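PDB 3I4K: muconate lactonizing enzyme, which belongs to the enolase superfamily, with a capping domain set against a TIM-barrel-like domain that holds a magnesium ion. Local coordinates for residues A[26-39]-A[49-61]. Residues are numbered along the deposited sequence; the frame is centred on the assembly and turned at random.
Sequences FATTTSTEQHILLV and GYGEGVVPGGPWW. With ACY (acetic acid), chain I.
W60 lays the rim of its six-membered ring over one face of F26, CZ2 coming to 3.4 Å from CD1 of F26. The two ring planes are inclined at 44°, and CB of F26 adds an off-centre CH-pi contact. T29 meets W60 from a different quarter: its OG1 lies over one face of the indole, 3.5 Å from W60 NE1 at an angle too poor for a bond, while CB of W61 covers the opposite face. The indole N-H of W60 instead gives a weak hydrogen bond to the carbonyl O of P56, the central residue of an inverse gamma turn. Just beyond, CA of G57 packs against S31 OG. Q34 reaches this turn because its CG is anti to the backbone N (chi1 175°) and the chain then bends at chi2. OE1 takes G57 N at 3.3 Å on a lone pair in the carbonyl plane, and H35 N as a second donor, while NE2 gives its stronger hydrogen bond to L305 O and a weak one to V55 O. This loop continues the 30-43/48-53 beta hairpin of the N-terminal capping domain, near the magnesium end of the barrel; the side chain of P56 is about 7 Å from the magnesium ion. In the hairpin, the L37-G53 and V39-G51 pairs are antiparallel and hydrogen-bonded, L37 CB standing 3.7 Å from G53 CA. CG2 of I36 presses against CG and CD of the extended E52 chain, 3.5 Å from each. The buried carboxylate beyond is gripped by G307 N at OE1, and by Y340 OH and G310 N at OE2, tying the hairpin to the start of helix 308-320.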
loop_
_atom_site.group_PDB
_atom_site.type_symbol
_atom_site.label_atom_id
_atom_site.label_comp_id
_atom_site.label_asym_id
_atom_site.label_seq_id
_atom_site.Cartn_x
_atom_site.Cartn_y
_atom_site.Cartn_z
ATOM N N PHE A 26 -21.121 15.749 20.408
ATOM C CA PHE A 26 -20.002 14.878 20.738
ATOM C C PHE A 26 -19.773 14.915 22.248
ATOM O O PHE A 26 -20.547 15.518 23.000
ATOM C CB PHE A 26 -18.734 15.347 20.025
ATOM C CG PHE A 26 -18.834 15.335 18.524
ATOM C CD1 PHE A 26 -18.498 14.197 17.800
ATOM C CD2 PHE A 26 -19.259 16.468 17.832
ATOM C CE1 PHE A 26 -18.578 14.184 16.412
ATOM C CE2 PHE A 26 -19.343 16.464 16.442
ATOM C CZ PHE A 26 -19.001 15.320 15.733
ATOM N N ALA A 27 -18.688 14.284 22.684
ATOM C CA ALA A 27 -18.353 14.233 24.097
ATOM C C ALA A 27 -18.224 15.606 24.744
ATOM O O ALA A 27 -18.698 15.818 25.857
ATOM C CB ALA A 27 -17.053 13.443 24.298
ATOM N N THR A 28 -17.592 16.545 24.051
ATOM C CA THR A 28 -17.384 17.862 24.637
ATOM C C THR A 28 -17.839 19.053 23.805
ATOM O O THR A 28 -17.688 20.201 24.226
ATOM C CB THR A 28 -15.909 18.050 24.975
ATOM O OG1 THR A 28 -15.163 18.172 23.759
ATOM C CG2 THR A 28 -15.388 16.838 25.764
ATOM N N THR A 29 -18.389 18.788 22.628
ATOM C CA THR A 29 -18.872 19.854 21.762
ATOM C C THR A 29 -20.158 19.405 21.088
ATOM O O THR A 29 -20.596 18.265 21.244
ATOM C CB THR A 29 -17.851 20.222 20.645
ATOM O OG1 THR A 29 -17.587 19.070 19.830
ATOM C CG2 THR A 29 -16.549 20.736 21.244
ATOM N N THR A 30 -20.758 20.319 20.343
ATOM C CA THR A 30 -21.984 20.048 19.612
ATOM C C THR A 30 -21.902 20.850 18.330
ATOM O O THR A 30 -21.654 22.056 18.363
ATOM C CB THR A 30 -23.230 20.486 20.405
ATOM O OG1 THR A 30 -23.337 19.697 21.596
ATOM C CG2 THR A 30 -24.486 20.299 19.566
ATOM N N SER A 31 -22.074 20.173 17.203
ATOM C CA SER A 31 -22.023 20.839 15.909
ATOM C C SER A 31 -23.438 21.031 15.400
ATOM O O SER A 31 -24.317 20.198 15.643
ATOM C CB SER A 31 -21.239 20.000 14.886
ATOM O OG SER A 31 -19.862 19.915 15.204
ATOM N N THR A 32 -23.651 22.142 14.709
ATOM C CA THR A 32 -24.941 22.451 14.117
ATOM C C THR A 32 -24.663 22.619 12.630
ATOM O O THR A 32 -25.577 22.736 11.815
ATOM C CB THR A 32 -25.537 23.738 14.714
ATOM O OG1 THR A 32 -24.591 24.809 14.600
ATOM C CG2 THR A 32 -25.882 23.522 16.180
ATOM N N GLU A 33 -23.371 22.606 12.297
ATOM C CA GLU A 33 -22.901 22.721 10.923
ATOM C C GLU A 33 -21.483 22.154 10.784
ATOM O O GLU A 33 -20.697 22.170 11.737
ATOM C CB GLU A 33 -22.917 24.184 10.484
ATOM C CG GLU A 33 -22.088 25.099 11.358
ATOM C CD GLU A 33 -22.095 26.536 10.868
ATOM O OE1 GLU A 33 -21.392 27.378 11.468
ATOM O OE2 GLU A 33 -22.804 26.825 9.881
ATOM N N GLN A 34 -21.153 21.650 9.600
ATOM C CA GLN A 34 -19.823 21.108 9.377
ATOM C C GLN A 34 -18.993 22.148 8.646
ATOM O O GLN A 34 -19.518 22.927 7.846
ATOM C CB GLN A 34 -19.889 19.812 8.560
ATOM C CG GLN A 34 -18.522 19.238 8.167
ATOM C CD GLN A 34 -17.695 18.751 9.357
ATOM O OE1 GLN A 34 -17.514 19.469 10.342
ATOM N NE2 GLN A 34 -17.178 17.528 9.259
ATOM N N HIS A 35 -17.701 22.171 8.946
ATOM C CA HIS A 35 -16.775 23.104 8.329
ATOM C C HIS A 35 -15.904 22.282 7.401
ATOM O O HIS A 35 -15.268 21.310 7.814
ATOM C CB HIS A 35 -15.927 23.784 9.403
ATOM C CG HIS A 35 -16.722 24.236 10.587
ATOM N ND1 HIS A 35 -17.755 25.141 10.486
ATOM C CD2 HIS A 35 -16.674 23.863 11.889
ATOM C CE1 HIS A 35 -18.312 25.305 11.674
ATOM N NE2 HIS A 35 -17.675 24.540 12.540
ATOM N N ILE A 36 -15.875 22.681 6.140
ATOM C CA ILE A 36 -15.121 21.954 5.147
ATOM C C ILE A 36 -14.173 22.850 4.371
ATOM O O ILE A 36 -14.566 23.907 3.879
ATOM C CB ILE A 36 -16.097 21.277 4.170
ATOM C CG1 ILE A 36 -17.079 20.414 4.967
ATOM C CG2 ILE A 36 -15.339 20.465 3.131
ATOM C CD1 ILE A 36 -18.210 19.832 4.157
ATOM N N LEU A 37 -12.914 22.441 4.284
ATOM C CA LEU A 37 -11.951 23.201 3.507
ATOM C C LEU A 37 -11.942 22.551 2.134
ATOM O O LEU A 37 -11.255 21.549 1.925
ATOM C CB LEU A 37 -10.545 23.117 4.094
ATOM C CG LEU A 37 -9.556 23.903 3.225
ATOM C CD1 LEU A 37 -9.814 25.399 3.416
ATOM C CD2 LEU A 37 -8.116 23.557 3.582
ATOM N N LEU A 38 -12.716 23.105 1.205
ATOM C CA LEU A 38 -12.773 22.561 -0.146
ATOM C C LEU A 38 -11.541 23.043 -0.895
ATOM O O LEU A 38 -11.401 24.229 -1.179
ATOM C CB LEU A 38 -14.046 23.029 -0.856
ATOM C CG LEU A 38 -14.330 22.461 -2.250
ATOM C CD1 LEU A 38 -14.589 20.958 -2.175
ATOM C CD2 LEU A 38 -15.551 23.167 -2.827
ATOM N N VAL A 39 -10.635 22.123 -1.192
ATOM C CA VAL A 39 -9.407 22.462 -1.895
ATOM C C VAL A 39 -9.525 22.015 -3.347
ATOM O O VAL A 39 -10.057 20.945 -3.632
ATOM C CB VAL A 39 -8.181 21.770 -1.235
ATOM C CG1 VAL A 39 -6.904 22.170 -1.950
ATOM C CG2 VAL A 39 -8.097 22.155 0.237
ATOM N N GLY A 49 -9.590 19.443 -9.969
ATOM C CA GLY A 49 -9.786 18.354 -9.021
ATOM C C GLY A 49 -10.113 18.882 -7.635
ATOM O O GLY A 49 -9.559 19.894 -7.211
ATOM N N TYR A 50 -11.002 18.198 -6.916
ATOM C CA TYR A 50 -11.405 18.648 -5.586
ATOM C C TYR A 50 -11.090 17.688 -4.443
ATOM O O TYR A 50 -11.178 16.466 -4.591
ATOM C CB TYR A 50 -12.902 18.953 -5.582
ATOM C CG TYR A 50 -13.282 20.095 -6.488
ATOM C CD1 TYR A 50 -12.994 21.414 -6.136
ATOM C CD2 TYR A 50 -13.899 19.860 -7.716
ATOM C CE1 TYR A 50 -13.310 22.468 -6.981
ATOM C CE2 TYR A 50 -14.218 20.908 -8.572
ATOM C CZ TYR A 50 -13.922 22.211 -8.199
ATOM O OH TYR A 50 -14.243 23.257 -9.035
ATOM N N GLY A 51 -10.735 18.270 -3.299
ATOM C CA GLY A 51 -10.417 17.499 -2.109
ATOM C C GLY A 51 -10.897 18.257 -0.885
ATOM O O GLY A 51 -11.016 19.483 -0.930
ATOM N N GLU A 52 -11.164 17.543 0.209
ATOM C CA GLU A 52 -11.649 18.171 1.437
ATOM C C GLU A 52 -10.705 18.183 2.640
ATOM O O GLU A 52 -10.122 17.162 3.002
ATOM C CB GLU A 52 -12.964 17.517 1.875
ATOM C CG GLU A 52 -14.195 17.929 1.066
ATOM C CD GLU A 52 -15.477 17.348 1.626
ATOM O OE1 GLU A 52 -15.486 16.957 2.810
ATOM O OE2 GLU A 52 -16.485 17.293 0.897
ATOM N N GLY A 53 -10.566 19.356 3.254
ATOM C CA GLY A 53 -9.770 19.492 4.462
ATOM C C GLY A 53 -10.860 19.538 5.522
ATOM O O GLY A 53 -11.453 20.592 5.759
ATOM N N VAL A 54 -11.131 18.403 6.164
ATOM C CA VAL A 54 -12.221 18.340 7.128
ATOM C C VAL A 54 -12.019 17.409 8.330
ATOM O O VAL A 54 -11.506 16.301 8.186
ATOM C CB VAL A 54 -13.512 17.910 6.383
ATOM C CG1 VAL A 54 -13.270 16.580 5.665
ATOM C CG2 VAL A 54 -14.676 17.790 7.342
ATOM N N VAL A 55 -12.432 17.882 9.506
ATOM C CA VAL A 55 -12.359 17.126 10.758
ATOM C C VAL A 55 -13.771 17.089 11.339
ATOM O O VAL A 55 -14.620 17.886 10.957
ATOM C CB VAL A 55 -11.422 17.786 11.795
ATOM C CG1 VAL A 55 -9.982 17.709 11.322
ATOM C CG2 VAL A 55 -11.840 19.240 12.036
ATOM N N PRO A 56 -14.036 16.169 12.280
ATOM C CA PRO A 56 -15.363 16.048 12.894
ATOM C C PRO A 56 -15.792 17.232 13.751
ATOM O O PRO A 56 -15.683 17.176 14.978
ATOM C CB PRO A 56 -15.245 14.770 13.735
ATOM C CG PRO A 56 -14.109 14.029 13.104
ATOM C CD PRO A 56 -13.139 15.114 12.781
ATOM N N GLY A 57 -16.276 18.299 13.115
ATOM C CA GLY A 57 -16.737 19.458 13.871
ATOM C C GLY A 57 -15.739 20.568 14.168
ATOM O O GLY A 57 -15.993 21.734 13.848
ATOM N N GLY A 58 -14.613 20.228 14.794
ATOM C CA GLY A 58 -13.622 21.242 15.118
ATOM C C GLY A 58 -12.276 20.688 15.570
ATOM O O GLY A 58 -12.036 19.483 15.494
ATOM N N PRO A 59 -11.376 21.548 16.062
ATOM C CA PRO A 59 -10.062 21.080 16.510
ATOM C C PRO A 59 -10.066 20.253 17.797
ATOM O O PRO A 59 -9.013 19.808 18.247
ATOM C CB PRO A 59 -9.267 22.375 16.639
ATOM C CG PRO A 59 -10.327 23.367 17.055
ATOM C CD PRO A 59 -11.467 23.019 16.134
ATOM N N TRP A 60 -11.242 20.031 18.379
ATOM C CA TRP A 60 -11.334 19.245 19.611
ATOM C C TRP A 60 -10.964 17.788 19.325
ATOM O O TRP A 60 -10.493 17.067 20.207
ATOM C CB TRP A 60 -12.758 19.279 20.178
ATOM C CG TRP A 60 -13.754 18.594 19.275
ATOM C CD1 TRP A 60 -14.411 19.145 18.207
ATOM C CD2 TRP A 60 -14.104 17.201 19.282
ATOM N NE1 TRP A 60 -15.138 18.181 17.546
ATOM C CE2 TRP A 60 -14.968 16.980 18.184
ATOM C CE3 TRP A 60 -13.764 16.116 20.108
ATOM C CZ2 TRP A 60 -15.497 15.720 17.887
ATOM C CZ3 TRP A 60 -14.289 14.862 19.813
ATOM C CH2 TRP A 60 -15.148 14.675 18.710
ATOM N N TRP A 61 -11.190 17.352 18.089
ATOM C CA TRP A 61 -10.901 15.970 17.719
ATOM C C TRP A 61 -9.398 15.671 17.700
ATOM O O TRP A 61 -8.947 14.738 18.355
ATOM C CB TRP A 61 -11.511 15.642 16.346
ATOM C CG TRP A 61 -11.638 14.160 16.095
ATOM C CD1 TRP A 61 -12.750 13.387 16.276
ATOM C CD2 TRP A 61 -10.598 13.269 15.664
ATOM N NE1 TRP A 61 -12.469 12.072 15.983
ATOM C CE2 TRP A 61 -11.157 11.972 15.607
ATOM C CE3 TRP A 61 -9.251 13.440 15.326
ATOM C CZ2 TRP A 61 -10.413 10.848 15.221
ATOM C CZ3 TRP A 61 -8.507 12.323 14.943
ATOM C CH2 TRP A 61 -9.095 11.043 14.893
HETATM C C ACY I . -15.309 9.974 14.757
HETATM O O ACY I . -14.576 10.194 15.706
HETATM O OXT ACY I . -15.595 8.718 14.409
HETATM C CH3 ACY I . -15.900 11.109 13.960
#